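Local coordinates for chitin-binding domain 3 protein (PDB 5OPF), which probably cleaves crystalline polysaccharides such as cellulose or chitin by oxidation at a single copper ion, as a lytic polysaccharide monooxygenase, at residues G19-F22 / Q23-A26; T29-P32 / M33-Q36; D41-A44 / M45-N49; L69-G72 / G73-Q76. One frame throughout, in Å; residues are numbered along the deposited sequence. Where two conformers were deposited one is given.

In the fold
Contacts 1, 2 and 3 follow one another along the helical region between strand 2-6 and strand 97-104, and contact 4 lies further on in the same insertion. Contact 1 touches contacts 2 and 3: N24 O lies 3.6 Å from W35 CZ3 of contact 2, and F22 CD1 lies 3.7 Å from W46 CZ2 of contact 3. Contacts 2 and 3 do not touch, their nearest atoms being about 5 Å apart, and the nearest atoms of contacts 3 and 4 are about 6 Å apart. The copper, held by H1, H108 and Y185, is about 10 Å from the W48 side chain of contact 3 and about 13 Å from that of T75 in contact 4.

Contact 1 of 4, residues G19-F22 / Q23-A26; sequences GGDF and QNPA
D21 and N24 are joined by two hydrogen bonds, one between main chains and one between side chains. N24 N donates to D21 O over 3.1 Å, which closes a type I beta turn from D21 to N24. Beside it, N24 ND2 reaches D21 OD2 at 3.0 Å on an almost straight path (N-H...O 174°). The oxygen lies in the plane of the N24 amide and is met on the anti side of the carboxylate, although the two flat groups are turned 67° against each other. With its CG anti to the backbone N (chi1 -172°), the N24 side chain is carried back over the turn towards D21.

The closer side-chain packing is between F22 and Q23, which run side by side. Q23 CG sits over one face of the ring, 3.8 Å from its centroid, as a CH-pi contact, and Q23 NE2 passes 3.5 Å from F22 CZ at the rim. W46 meets the F22 ring edge-to-face, and W38 meets it at a shallower tilt. Q23 is nonetheless exposed, D21, F22 and N24 are only partly covered, and none of the touching residues is buried. Beyond the turn, A26 N donates to N24 OD1 over 2.9 Å. The loop from helix 10-18 to helix 27-30 thus combines a type I turn with an Asx turn at N24, whose OD1 gives the capping bond before the second helix.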
ATOM      1  N   GLY A  19     -15.174  -7.285  -0.991  1.00  7.63           N
ATOM      2  CA  GLY A  19     -15.735  -6.959  -2.293  1.00  8.34           C
ATOM      3  C   GLY A  19     -16.968  -7.779  -2.629  1.00  9.88           C
ATOM      4  O   GLY A  19     -17.922  -7.264  -3.223  1.00 12.23           O
ATOM      5  N   GLY A  20     -16.967  -9.063  -2.263  1.00  8.71           N
ATOM      6  CA  GLY A  20     -18.111  -9.921  -2.517  1.00  9.60           C
ATOM      7  C   GLY A  20     -19.320  -9.621  -1.655  1.00 10.73           C
ATOM      8  O   GLY A  20     -20.430 -10.059  -1.992  1.00 11.49           O
ATOM      9  N   ASP A  21     -19.130  -8.910  -0.546  1.00 10.57           N
ATOM     10  CA  ASP A  21     -20.206  -8.575   0.392  1.00 10.07           C
ATOM     11  C   ASP A  21     -20.047  -7.140   0.899  1.00  8.69           C
ATOM     12  O   ASP A  21     -20.149  -6.861   2.094  1.00  9.80           O
ATOM     13  CB  ASP A  21     -20.371  -9.616   1.515  1.00 12.49           C
ATOM     14  CG  ASP A  21     -19.232  -9.618   2.543  1.00 12.34           C
ATOM     15  OD1 ASP A  21     -18.052  -9.473   2.163  1.00 11.95           O
ATOM     16  OD2 ASP A  21     -19.551  -9.815   3.763  1.00 11.87           O
ATOM     17  N   PHE A  22     -19.876  -6.194  -0.038  1.00  9.69           N
ATOM     18  CA  PHE A  22     -19.413  -4.855   0.317  1.00  9.14           C
ATOM     19  C   PHE A  22     -20.473  -3.987   0.972  1.00 11.26           C
ATOM     20  O   PHE A  22     -20.124  -2.912   1.475  1.00 12.93           O
ATOM     21  CB  PHE A  22     -18.768  -4.133  -0.878  1.00  9.78           C
ATOM     22  CG  PHE A  22     -19.745  -3.548  -1.871  1.00 11.64           C
ATOM     23  CD1 PHE A  22     -20.352  -4.347  -2.820  1.00 14.12           C
ATOM     24  CD2 PHE A  22     -20.008  -2.181  -1.886  1.00 12.92           C
ATOM     25  CE1 PHE A  22     -21.235  -3.803  -3.742  1.00 15.73           C
ATOM     26  CE2 PHE A  22     -20.890  -1.636  -2.805  1.00 15.22           C
ATOM     27  CZ  PHE A  22     -21.496  -2.450  -3.733  1.00 13.19           C
ATOM     28  N   GLN A  23     -21.731  -4.414   0.975  1.00 11.69           N
ATOM     29  CA  GLN A  23     -22.792  -3.691   1.659  1.00 13.37           C
ATOM     30  C   GLN A  23     -23.261  -4.411   2.921  1.00 11.06           C
ATOM     31  O   GLN A  23     -24.308  -4.068   3.480  1.00 13.65           O
ATOM     32  CB  GLN A  23     -23.950  -3.450   0.703  1.00 16.83           C
ATOM     33  CG  GLN A  23     -23.589  -2.552  -0.441  1.00 19.50           C
ATOM     34  CD  GLN A  23     -24.810  -2.109  -1.188  1.00 21.83           C
ATOM     35  OE1 GLN A  23     -25.872  -1.889  -0.597  1.00 26.14           O
ATOM     36  NE2 GLN A  23     -24.687  -1.998  -2.496  1.00 21.33           N
ATOM     37  N   ASN A  24     -22.480  -5.378   3.403  1.00 11.69           N
ATOM     38  CA  ASN A  24     -22.840  -6.123   4.611  1.00 10.63           C
ATOM     39  C   ASN A  24     -22.822  -5.195   5.820  1.00 10.48           C
ATOM     40  O   ASN A  24     -21.754  -4.672   6.166  1.00 11.06           O
ATOM     41  CB  ASN A  24     -21.821  -7.235   4.822  1.00 12.25           C
ATOM     42  CG  ASN A  24     -22.209  -8.176   5.940  1.00 14.16           C
ATOM     43  OD1 ASN A  24     -23.059  -7.854   6.785  1.00 15.06           O
ATOM     44  ND2 ASN A  24     -21.590  -9.352   5.956  1.00 17.51           N
ATOM     45  N   PRO A  25     -23.951  -4.961   6.491  1.00 11.23           N
ATOM     46  CA  PRO A  25     -23.938  -4.038   7.636  1.00 12.45           C
ATOM     47  C   PRO A  25     -23.039  -4.491   8.771  1.00 12.33           C
ATOM     48  O   PRO A  25     -22.597  -3.652   9.565  1.00 14.65           O
ATOM     49  CB  PRO A  25     -25.411  -3.989   8.071  1.00 14.01           C
ATOM     50  CG  PRO A  25     -26.178  -4.429   6.867  1.00 15.59           C
ATOM     51  CD  PRO A  25     -25.314  -5.424   6.176  1.00 12.46           C
ATOM     52  N   ALA A  26     -22.753  -5.791   8.866  1.00 11.15           N
ATOM     53  CA  ALA A  26     -21.837  -6.294   9.886  1.00 13.14           C
ATOM     54  C   ALA A  26     -20.458  -5.658   9.791  1.00 11.20           C
ATOM     55  O   ALA A  26     -19.724  -5.624  10.789  1.00 11.61           O
ATOM     56  CB  ALA A  26     -21.703  -7.813   9.751  1.00 17.53           C
TER

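Contact 2 of 4, residues T29-P32 / M33-Q36; sequences TQDP and MCWQ
D31 OD1 is gripped by two groups, the backbone N of C34 at 3.1 Å and a water molecule that donates to it over 2.7 Å. The same water accepts from M33 N at 2.9 Å, so M33 N is linked through the water to the oxygen that C34 N reaches directly. C34 N approaches from above the carboxylate plane, 64° out of it. The torsion responsible is chi1 of D31 (-171°), which sets CG anti to the backbone N and beside the carbonyl carbon, swinging the carboxylate over the start of the following turn. Its other oxygen, OD2, forms a salt bridge with R17 and accepts from W18 NE1; the arginine and the helix start would both be expected to favour the charged form.

D31 is thus the N-cap of helix 32-40, entered straight after helix 27-30 with P32 as its first residue. From there the regular alpha-helical bonds take over: W35 N donates to D31 O at 2.9 Å, and Q36 N to P32 O at 3.0 Å.

Packing is tight where D31 OD2 comes within 3.1 Å of C34 SG, a sulfur bonded to C14 SG of helix 10-18. Further along, Q36 is bent at chi2 (89°), and its NE2 returns to M33 O at 2.9 Å, on a lone pair in the carbonyl plane. NE2 also reaches A82 O, while OE1 is bonded to T85 OG1. The M33 chain, likewise bent, lays CE back towards P32.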
ATOM      1  N   THR A  29     -19.113  -3.032  12.444  1.00 10.46           N
ATOM      2  CA  THR A  29     -18.484  -3.452  13.686  0.56 11.31           C
ATOM      3  C   THR A  29     -17.312  -4.392  13.480  1.00 10.99           C
ATOM      4  O   THR A  29     -16.347  -4.297  14.240  1.00 11.95           O
ATOM      5  CB  THR A  29     -19.488  -4.102  14.638  0.56 13.52           C
ATOM      6  OG1 THR A  29     -20.114  -5.210  13.989  0.56 13.82           O
ATOM      7  CG2 THR A  29     -20.532  -3.090  15.082  0.56 15.53           C
ATOM      8  N   GLN A  30     -17.339  -5.257  12.465  1.00  8.88           N
ATOM      9  CA  GLN A  30     -16.258  -6.213  12.268  1.00  9.20           C
ATOM     10  C   GLN A  30     -15.005  -5.569  11.684  1.00  9.04           C
ATOM     11  O   GLN A  30     -13.892  -6.033  11.964  1.00 10.28           O
ATOM     12  CB  GLN A  30     -16.729  -7.355  11.373  1.00  9.63           C
ATOM     13  CG  GLN A  30     -17.810  -8.225  12.022  1.00 12.29           C
ATOM     14  CD  GLN A  30     -18.325  -9.329  11.114  1.00 13.03           C
ATOM     15  OE1 GLN A  30     -17.779  -9.577  10.040  1.00 17.79           O
ATOM     16  NE2 GLN A  30     -19.392  -9.993  11.546  1.00 18.80           N
ATOM     17  N   ASP A  31     -15.142  -4.511  10.885  1.00  7.99           N
ATOM     18  CA  ASP A  31     -13.999  -3.892  10.208  1.00  7.09           C
ATOM     19  C   ASP A  31     -14.338  -2.427   9.971  1.00  7.17           C
ATOM     20  O   ASP A  31     -14.645  -2.010   8.852  1.00  7.10           O
ATOM     21  CB  ASP A  31     -13.683  -4.644   8.912  1.00  6.80           C
ATOM     22  CG  ASP A  31     -12.383  -4.217   8.243  1.00  6.39           C
ATOM     23  OD1 ASP A  31     -11.795  -3.167   8.603  1.00  6.86           O
ATOM     24  OD2 ASP A  31     -11.969  -4.944   7.305  1.00  6.90           O
ATOM     25  N   PRO A  32     -14.324  -1.616  11.040  1.00  7.41           N
ATOM     26  CA  PRO A  32     -14.731  -0.207  10.907  0.55  7.73           C
ATOM     27  C   PRO A  32     -13.921   0.575   9.891  1.00  7.27           C
ATOM     28  O   PRO A  32     -14.460   1.491   9.257  1.00  8.09           O
ATOM     29  CB  PRO A  32     -14.556   0.343  12.331  0.55  8.28           C
ATOM     30  CG  PRO A  32     -14.732  -0.857  13.212  0.55 10.24           C
ATOM     31  CD  PRO A  32     -14.144  -2.007  12.452  0.55  8.04           C
ATOM     32  N   MET A  33     -12.637   0.257   9.723  1.00  6.99           N
ATOM     33  CA  MET A  33     -11.840   0.999   8.753  1.00  7.10           C
ATOM     34  C   MET A  33     -12.254   0.680   7.321  1.00  6.46           C
ATOM     35  O   MET A  33     -12.341   1.589   6.488  1.00  6.93           O
ATOM     36  CB  MET A  33     -10.346   0.775   8.960  1.00  7.02           C
ATOM     37  CG  MET A  33      -9.773   1.398  10.225  1.00  8.47           C
ATOM     38  SD  MET A  33      -9.976   3.213  10.335  1.00 10.82           S
ATOM     39  CE  MET A  33     -11.479   3.319  11.316  1.00 14.79           C
ATOM     40  N   CYS A  34     -12.503  -0.590   6.994  1.00  6.28           N
ATOM     41  CA  CYS A  34     -13.035  -0.865   5.657  1.00  6.51           C
ATOM     42  C   CYS A  34     -14.442  -0.291   5.484  1.00  6.76           C
ATOM     43  O   CYS A  34     -14.793   0.173   4.392  1.00  7.43           O
ATOM     44  CB  CYS A  34     -12.996  -2.348   5.284  1.00  6.34           C
ATOM     45  SG  CYS A  34     -11.343  -3.012   4.987  1.00  6.36           S
ATOM     46  N   TRP A  35     -15.261  -0.300   6.539  1.00  7.18           N
ATOM     47  CA  TRP A  35     -16.600   0.272   6.429  1.00  8.15           C
ATOM     48  C   TRP A  35     -16.546   1.754   6.072  1.00  7.93           C
ATOM     49  O   TRP A  35     -17.228   2.201   5.142  1.00  8.52           O
ATOM     50  CB  TRP A  35     -17.390   0.044   7.717  1.00  9.02           C
ATOM     51  CG  TRP A  35     -18.819   0.557   7.686  1.00 11.63           C
ATOM     52  CD1 TRP A  35     -19.322   1.590   8.418  1.00 13.96           C
ATOM     53  CD2 TRP A  35     -19.926   0.038   6.917  1.00 12.02           C
ATOM     54  NE1 TRP A  35     -20.664   1.753   8.155  1.00 14.42           N
ATOM     55  CE2 TRP A  35     -21.055   0.821   7.231  1.00 13.14           C
ATOM     56  CE3 TRP A  35     -20.063  -0.994   5.978  1.00 15.62           C
ATOM     57  CZ2 TRP A  35     -22.311   0.594   6.651  1.00 18.85           C
ATOM     58  CZ3 TRP A  35     -21.315  -1.222   5.405  1.00 19.15           C
ATOM     59  CH2 TRP A  35     -22.416  -0.425   5.742  1.00 21.46           C
ATOM     60  N   GLN A  36     -15.742   2.546   6.797  1.00  7.73           N
ATOM     61  CA  GLN A  36     -15.698   3.970   6.478  1.00  8.81           C
ATOM     62  C   GLN A  36     -15.134   4.204   5.081  1.00  7.64           C
ATOM     63  O   GLN A  36     -15.536   5.152   4.394  1.00  9.39           O
ATOM     64  CB  GLN A  36     -14.955   4.777   7.553  1.00  8.66           C
ATOM     65  CG  GLN A  36     -13.497   4.406   7.817  1.00  8.69           C
ATOM     66  CD  GLN A  36     -12.480   5.138   6.951  1.00  8.27           C
ATOM     67  OE1 GLN A  36     -12.542   6.364   6.793  1.00  9.45           O
ATOM     68  NE2 GLN A  36     -11.519   4.398   6.419  1.00  7.47           N
TER
HETATM   69  O   HOH W   1     -11.168  -1.940  10.958  1.00  8.14           O

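Contact 3 of 4, residues D41-A44 / M45-N49; sequences DPNA and MWNWN
P42 O receives two backbone donors, W46 N and M45 N, each at 3.0 Å. They use it differently: W46 N lies in the carbonyl plane, whereas M45 N stands above it, 49° out. One residue on, N47 N donates to N43 O over 2.9 Å.

Side chains close round this turn. The pyrrole side of W46 comes up to P42, with NE1 3.7 Å from P42 CB, while N43 OD1 sits in the ring plane at its edge, 3.6 Å from W46 CD1. The N43 and W46 side chains cross at about a right angle, their flat groups 57° apart. M45, folded back at chi2 and chi3, brings SD to 4.0 Å from A44 CB and turns its methyl towards D41. A44 O is buried within the contact, with no partner in the model.

These bonds belong to the short helix 43-46, which is entered through an Asx turn at D41 and P42. D41 OD1 caps it by accepting from N43 N at 2.9 Å. A44 N donates to D41 O at 3.1 Å, and this bond and M45 N to P42 O span three residues; W46 N to P42 O and N47 N to N43 O span four.

Outside this shell, M45 is pressed against A37 and W38 of helix 32-40 and against C14 and W15 of helix 10-18. W46 meets W38 edge-to-face. Past the end of the helix, W48 packs on W15 and stands edge-to-face with Y12, and the N49 backbone bonds to G2, next to the copper ligand H1.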
ATOM      1  N   ASP A  41     -16.123   6.119  -0.530  1.00 10.13           N
ATOM      2  CA  ASP A  41     -15.955   6.018  -1.972  1.00 10.03           C
ATOM      3  C   ASP A  41     -15.609   4.577  -2.327  1.00  8.77           C
ATOM      4  O   ASP A  41     -14.449   4.150  -2.178  1.00  8.78           O
ATOM      5  CB  ASP A  41     -14.861   6.956  -2.477  1.00 10.64           C
ATOM      6  CG  ASP A  41     -14.826   7.033  -3.999  1.00 13.00           C
ATOM      7  OD1 ASP A  41     -15.365   6.113  -4.657  1.00 11.86           O
ATOM      8  OD2 ASP A  41     -14.276   8.012  -4.544  1.00 13.86           O
ATOM      9  N   PRO A  42     -16.586   3.789  -2.787  1.00  9.22           N
ATOM     10  CA  PRO A  42     -16.295   2.389  -3.127  0.52  8.37           C
ATOM     11  C   PRO A  42     -15.233   2.237  -4.198  1.00  8.22           C
ATOM     12  O   PRO A  42     -14.585   1.186  -4.259  1.00  8.31           O
ATOM     13  CB  PRO A  42     -17.654   1.844  -3.590  0.52 10.53           C
ATOM     14  CG  PRO A  42     -18.655   2.729  -2.944  0.52 10.28           C
ATOM     15  CD  PRO A  42     -18.023   4.092  -2.895  0.52 10.23           C
ATOM     16  N   ASN A  43     -15.024   3.249  -5.041  1.00  9.12           N
ATOM     17  CA  ASN A  43     -14.027   3.120  -6.096  1.00  9.17           C
ATOM     18  C   ASN A  43     -12.603   3.043  -5.570  1.00  9.32           C
ATOM     19  O   ASN A  43     -11.713   2.605  -6.313  1.00  9.74           O
ATOM     20  CB  ASN A  43     -14.167   4.260  -7.091  1.00 12.06           C
ATOM     21  CG  ASN A  43     -15.464   4.194  -7.845  1.00 13.52           C
ATOM     22  OD1 ASN A  43     -16.014   3.109  -8.078  1.00 15.90           O
ATOM     23  ND2 ASN A  43     -15.973   5.355  -8.238  1.00 16.55           N
ATOM     24  N   ALA A  44     -12.348   3.434  -4.317  1.00  8.71           N
ATOM     25  CA  ALA A  44     -11.022   3.212  -3.746  1.00  8.23           C
ATOM     26  C   ALA A  44     -10.690   1.731  -3.724  1.00  8.05           C
ATOM     27  O   ALA A  44      -9.510   1.355  -3.765  1.00  9.83           O
ATOM     28  CB  ALA A  44     -10.958   3.759  -2.322  1.00  9.10           C
ATOM     29  N   MET A  45     -11.713   0.878  -3.639  1.00  7.72           N
ATOM     30  CA  MET A  45     -11.557  -0.568  -3.644  1.00  6.96           C
ATOM     31  C   MET A  45     -11.753  -1.161  -5.036  1.00  6.61           C
ATOM     32  O   MET A  45     -10.948  -1.992  -5.465  1.00  7.19           O
ATOM     33  CB  MET A  45     -12.507  -1.218  -2.627  1.00  6.85           C
ATOM     34  CG  MET A  45     -11.941  -1.293  -1.206  1.00  6.91           C
ATOM     35  SD  MET A  45     -11.553   0.284  -0.423  1.00  7.46           S
ATOM     36  CE  MET A  45     -13.199   1.004  -0.344  1.00  8.95           C
ATOM     37  N   TRP A  46     -12.802  -0.767  -5.759  1.00  7.44           N
ATOM     38  CA  TRP A  46     -12.965  -1.325  -7.099  1.00  8.06           C
ATOM     39  C   TRP A  46     -11.750  -1.014  -7.958  1.00  7.68           C
ATOM     40  O   TRP A  46     -11.327  -1.847  -8.768  1.00  9.68           O
ATOM     41  CB  TRP A  46     -14.235  -0.811  -7.782  1.00  9.29           C
ATOM     42  CG  TRP A  46     -15.508  -1.108  -7.053  1.00  8.01           C
ATOM     43  CD1 TRP A  46     -16.493  -0.211  -6.764  1.00  9.58           C
ATOM     44  CD2 TRP A  46     -15.944  -2.371  -6.528  1.00  8.97           C
ATOM     45  NE1 TRP A  46     -17.520  -0.832  -6.095  1.00  9.67           N
ATOM     46  CE2 TRP A  46     -17.204  -2.154  -5.929  1.00  9.03           C
ATOM     47  CE3 TRP A  46     -15.397  -3.661  -6.495  1.00  9.56           C
ATOM     48  CZ2 TRP A  46     -17.929  -3.171  -5.318  1.00 11.68           C
ATOM     49  CZ3 TRP A  46     -16.121  -4.674  -5.878  1.00 11.28           C
ATOM     50  CH2 TRP A  46     -17.371  -4.417  -5.290  1.00 11.22           C
ATOM     51  N   ASN A  47     -11.183   0.184  -7.793  1.00  7.22           N
ATOM     52  CA  ASN A  47      -9.971   0.618  -8.490  1.00  7.33           C
ATOM     53  C   ASN A  47      -8.743   0.478  -7.603  1.00  7.17           C
ATOM     54  O   ASN A  47      -7.864   1.351  -7.570  1.00  7.32           O
ATOM     55  CB  ASN A  47     -10.137   2.043  -9.011  1.00  8.74           C
ATOM     56  CG  ASN A  47     -11.309   2.157  -9.954  1.00 11.33           C
ATOM     57  OD1 ASN A  47     -12.400   2.567  -9.569  1.00 15.97           O
ATOM     58  ND2 ASN A  47     -11.110   1.718 -11.187  1.00 14.47           N
ATOM     59  N   TRP A  48      -8.655  -0.644  -6.889  1.00  7.09           N
ATOM     60  CA  TRP A  48      -7.493  -0.938  -6.056  1.00  6.66           C
ATOM     61  C   TRP A  48      -6.191  -0.899  -6.845  1.00  6.53           C
ATOM     62  O   TRP A  48      -5.127  -0.682  -6.248  1.00  7.25           O
ATOM     63  CB  TRP A  48      -7.652  -2.310  -5.362  1.00  7.19           C
ATOM     64  CG  TRP A  48      -7.759  -3.489  -6.311  1.00  7.20           C
ATOM     65  CD1 TRP A  48      -8.911  -4.089  -6.747  1.00  7.92           C
ATOM     66  CD2 TRP A  48      -6.687  -4.179  -6.974  1.00  8.25           C
ATOM     67  NE1 TRP A  48      -8.624  -5.111  -7.618  1.00  8.76           N
ATOM     68  CE2 TRP A  48      -7.265  -5.184  -7.776  1.00  8.57           C
ATOM     69  CE3 TRP A  48      -5.297  -4.055  -6.959  1.00  7.88           C
ATOM     70  CZ2 TRP A  48      -6.498  -6.055  -8.551  1.00 10.21           C
ATOM     71  CZ3 TRP A  48      -4.538  -4.923  -7.732  1.00  9.05           C
ATOM     72  CH2 TRP A  48      -5.138  -5.904  -8.513  1.00 10.23           C
ATOM     73  N   ASN A  49      -6.247  -1.095  -8.155  1.00  6.70           N
ATOM     74  CA  ASN A  49      -5.064  -1.168  -9.006  1.00  6.86           C
ATOM     75  C   ASN A  49      -4.573   0.192  -9.481  1.00  6.37           C
ATOM     76  O   ASN A  49      -3.575   0.244 -10.217  1.00  6.65           O
ATOM     77  CB  ASN A  49      -5.355  -2.083 -10.216  1.00  7.88           C
ATOM     78  CG  ASN A  49      -6.316  -1.460 -11.213  1.00  8.01           C
ATOM     79  OD1 ASN A  49      -6.815  -0.356 -11.020  1.00  9.26           O
ATOM     80  ND2 ASN A  49      -6.559  -2.165 -12.298  1.00  8.88           N
TER

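Contact 4 of 4, residues L69-G72 / G73-Q76; sequences LCSG and GRTQ
A short left-handed turn is bridged here by T75 N donating to S71 O at 3.2 Å. G72, G73 and R74 all have positive phi with psi near 40°, which favours glycine at 72 and 73, though R74 takes it too. A type I beta turn from L69 to G72, closed by G72 N donating to L69 O over 3.1 Å, leads into it.

S71 also reaches into the turn with its side chain. OG lies between the backbone N and the carbonyl carbon (chi1 70°), which aims it at R74 N, 2.9 Å away, as an acceptor. The same hydroxyl is hydrogen-bonded to D84 OD2, so this buried polar atom is gripped from within the turn and from outside. R74 CG passes 3.7 Å from S71 OG before the extended chain leads away to the surface. T75 CG2 lies 3.4 Å from S71 O, and T75 CB lies 3.5 Å from G72 O.

Strand 52-54 lies alongside: R53 NH1 donates to G72 O, and T75 OG1 is hydrogen-bonded to F52 O where the weakly bonded helix 75-78 begins. The C70-C188 disulfide and the L69 O bond to Y173 OH join the segment to strands 183-192 and 169-178.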
ATOM      1  N   LEU A  69      -0.034   9.927   3.162  1.00  6.15           N
ATOM      2  CA  LEU A  69       0.768   8.912   2.475  1.00  5.49           C
ATOM      3  C   LEU A  69      -0.108   7.821   1.865  1.00  5.23           C
ATOM      4  O   LEU A  69       0.108   7.407   0.720  1.00  5.52           O
ATOM      5  CB  LEU A  69       1.818   8.307   3.415  1.00  5.63           C
ATOM      6  CG  LEU A  69       3.104   9.132   3.556  1.00  5.88           C
ATOM      7  CD1 LEU A  69       2.874  10.458   4.260  1.00  6.55           C
ATOM      8  CD2 LEU A  69       4.177   8.339   4.255  1.00  6.23           C
ATOM      9  N   CYS A  70      -1.101   7.339   2.615  1.00  5.45           N
ATOM     10  CA  CYS A  70      -1.857   6.172   2.168  1.00  6.21           C
ATOM     11  C   CYS A  70      -2.844   6.476   1.042  1.00  5.47           C
ATOM     12  O   CYS A  70      -3.310   5.539   0.376  1.00  6.39           O
ATOM     13  CB  CYS A  70      -2.552   5.503   3.351  1.00  6.67           C
ATOM     14  SG  CYS A  70      -1.408   4.943   4.643  1.00  6.64           S
ATOM     15  N   SER A  71      -3.176   7.750   0.824  1.00  5.79           N
ATOM     16  CA  SER A  71      -3.990   8.170  -0.308  1.00  6.88           C
ATOM     17  C   SER A  71      -3.154   8.702  -1.463  1.00  6.69           C
ATOM     18  O   SER A  71      -3.719   9.237  -2.424  1.00  7.48           O
ATOM     19  CB  SER A  71      -4.967   9.252   0.116  1.00  7.39           C
ATOM     20  OG  SER A  71      -4.276  10.449   0.392  1.00  6.68           O
ATOM     21  N   GLY A  72      -1.832   8.594  -1.396  1.00  6.93           N
ATOM     22  CA  GLY A  72      -0.987   9.130  -2.455  1.00  7.29           C
ATOM     23  C   GLY A  72      -1.079  10.636  -2.578  1.00  6.85           C
ATOM     24  O   GLY A  72      -1.042  11.165  -3.697  1.00  8.17           O
ATOM     25  N   GLY A  73      -1.195  11.345  -1.458  1.00  7.42           N
ATOM     26  CA  GLY A  73      -1.363  12.786  -1.518  1.00  7.69           C
ATOM     27  C   GLY A  73      -2.730  13.182  -2.031  1.00  7.08           C
ATOM     28  O   GLY A  73      -2.855  14.168  -2.770  1.00  7.88           O
ATOM     29  N   ARG A  74      -3.770  12.445  -1.633  1.00  6.91           N
ATOM     30  CA  ARG A  74      -5.136  12.708  -2.076  1.00  7.15           C
ATOM     31  C   ARG A  74      -5.220  12.726  -3.599  1.00  7.71           C
ATOM     32  O   ARG A  74      -5.918  13.540  -4.202  1.00  8.85           O
ATOM     33  CB  ARG A  74      -5.710  13.979  -1.442  1.00  7.20           C
ATOM     34  CG  ARG A  74      -5.669  13.906   0.079  1.00  8.64           C
ATOM     35  CD  ARG A  74      -6.416  15.045   0.758  1.00  8.64           C
ATOM     36  NE  ARG A  74      -6.151  15.006   2.186  1.00  8.35           N
ATOM     37  CZ  ARG A  74      -5.768  16.035   2.931  1.00  7.95           C
ATOM     38  NH1 ARG A  74      -5.680  17.254   2.420  1.00  9.45           N
ATOM     39  NH2 ARG A  74      -5.462  15.834   4.202  1.00  8.27           N
ATOM     40  N   THR A  75      -4.533  11.770  -4.216  1.00  7.13           N
ATOM     41  CA  THR A  75      -4.489  11.671  -5.663  1.00  7.26           C
ATOM     42  C   THR A  75      -5.879  11.428  -6.255  1.00  8.24           C
ATOM     43  O   THR A  75      -6.807  10.960  -5.592  1.00  8.52           O
ATOM     44  CB  THR A  75      -3.505  10.579  -6.092  1.00  8.31           C
ATOM     45  OG1 THR A  75      -3.220  10.751  -7.480  1.00  8.07           O
ATOM     46  CG2 THR A  75      -4.034   9.152  -5.821  1.00  8.55           C
ATOM     47  N   GLN A  76      -6.005  11.778  -7.533  1.00 11.20           N
ATOM     48  CA  GLN A  76      -7.198  11.495  -8.321  1.00 12.89           C
ATOM     49  C   GLN A  76      -8.460  12.011  -7.646  1.00 10.17           C
ATOM     50  O   GLN A  76      -9.428  11.280  -7.409  1.00 10.99           O
ATOM     51  CB  GLN A  76      -7.284  10.020  -8.647  1.00 13.58           C
ATOM     52  CG  GLN A  76      -6.136   9.614  -9.529  1.00 13.68           C
ATOM     53  CD  GLN A  76      -6.150   8.159  -9.819  1.00 14.07           C
ATOM     54  OE1 GLN A  76      -7.195   7.600 -10.155  1.00 14.32           O
ATOM     55  NE2 GLN A  76      -4.998   7.508  -9.676  1.00 12.48           N
TER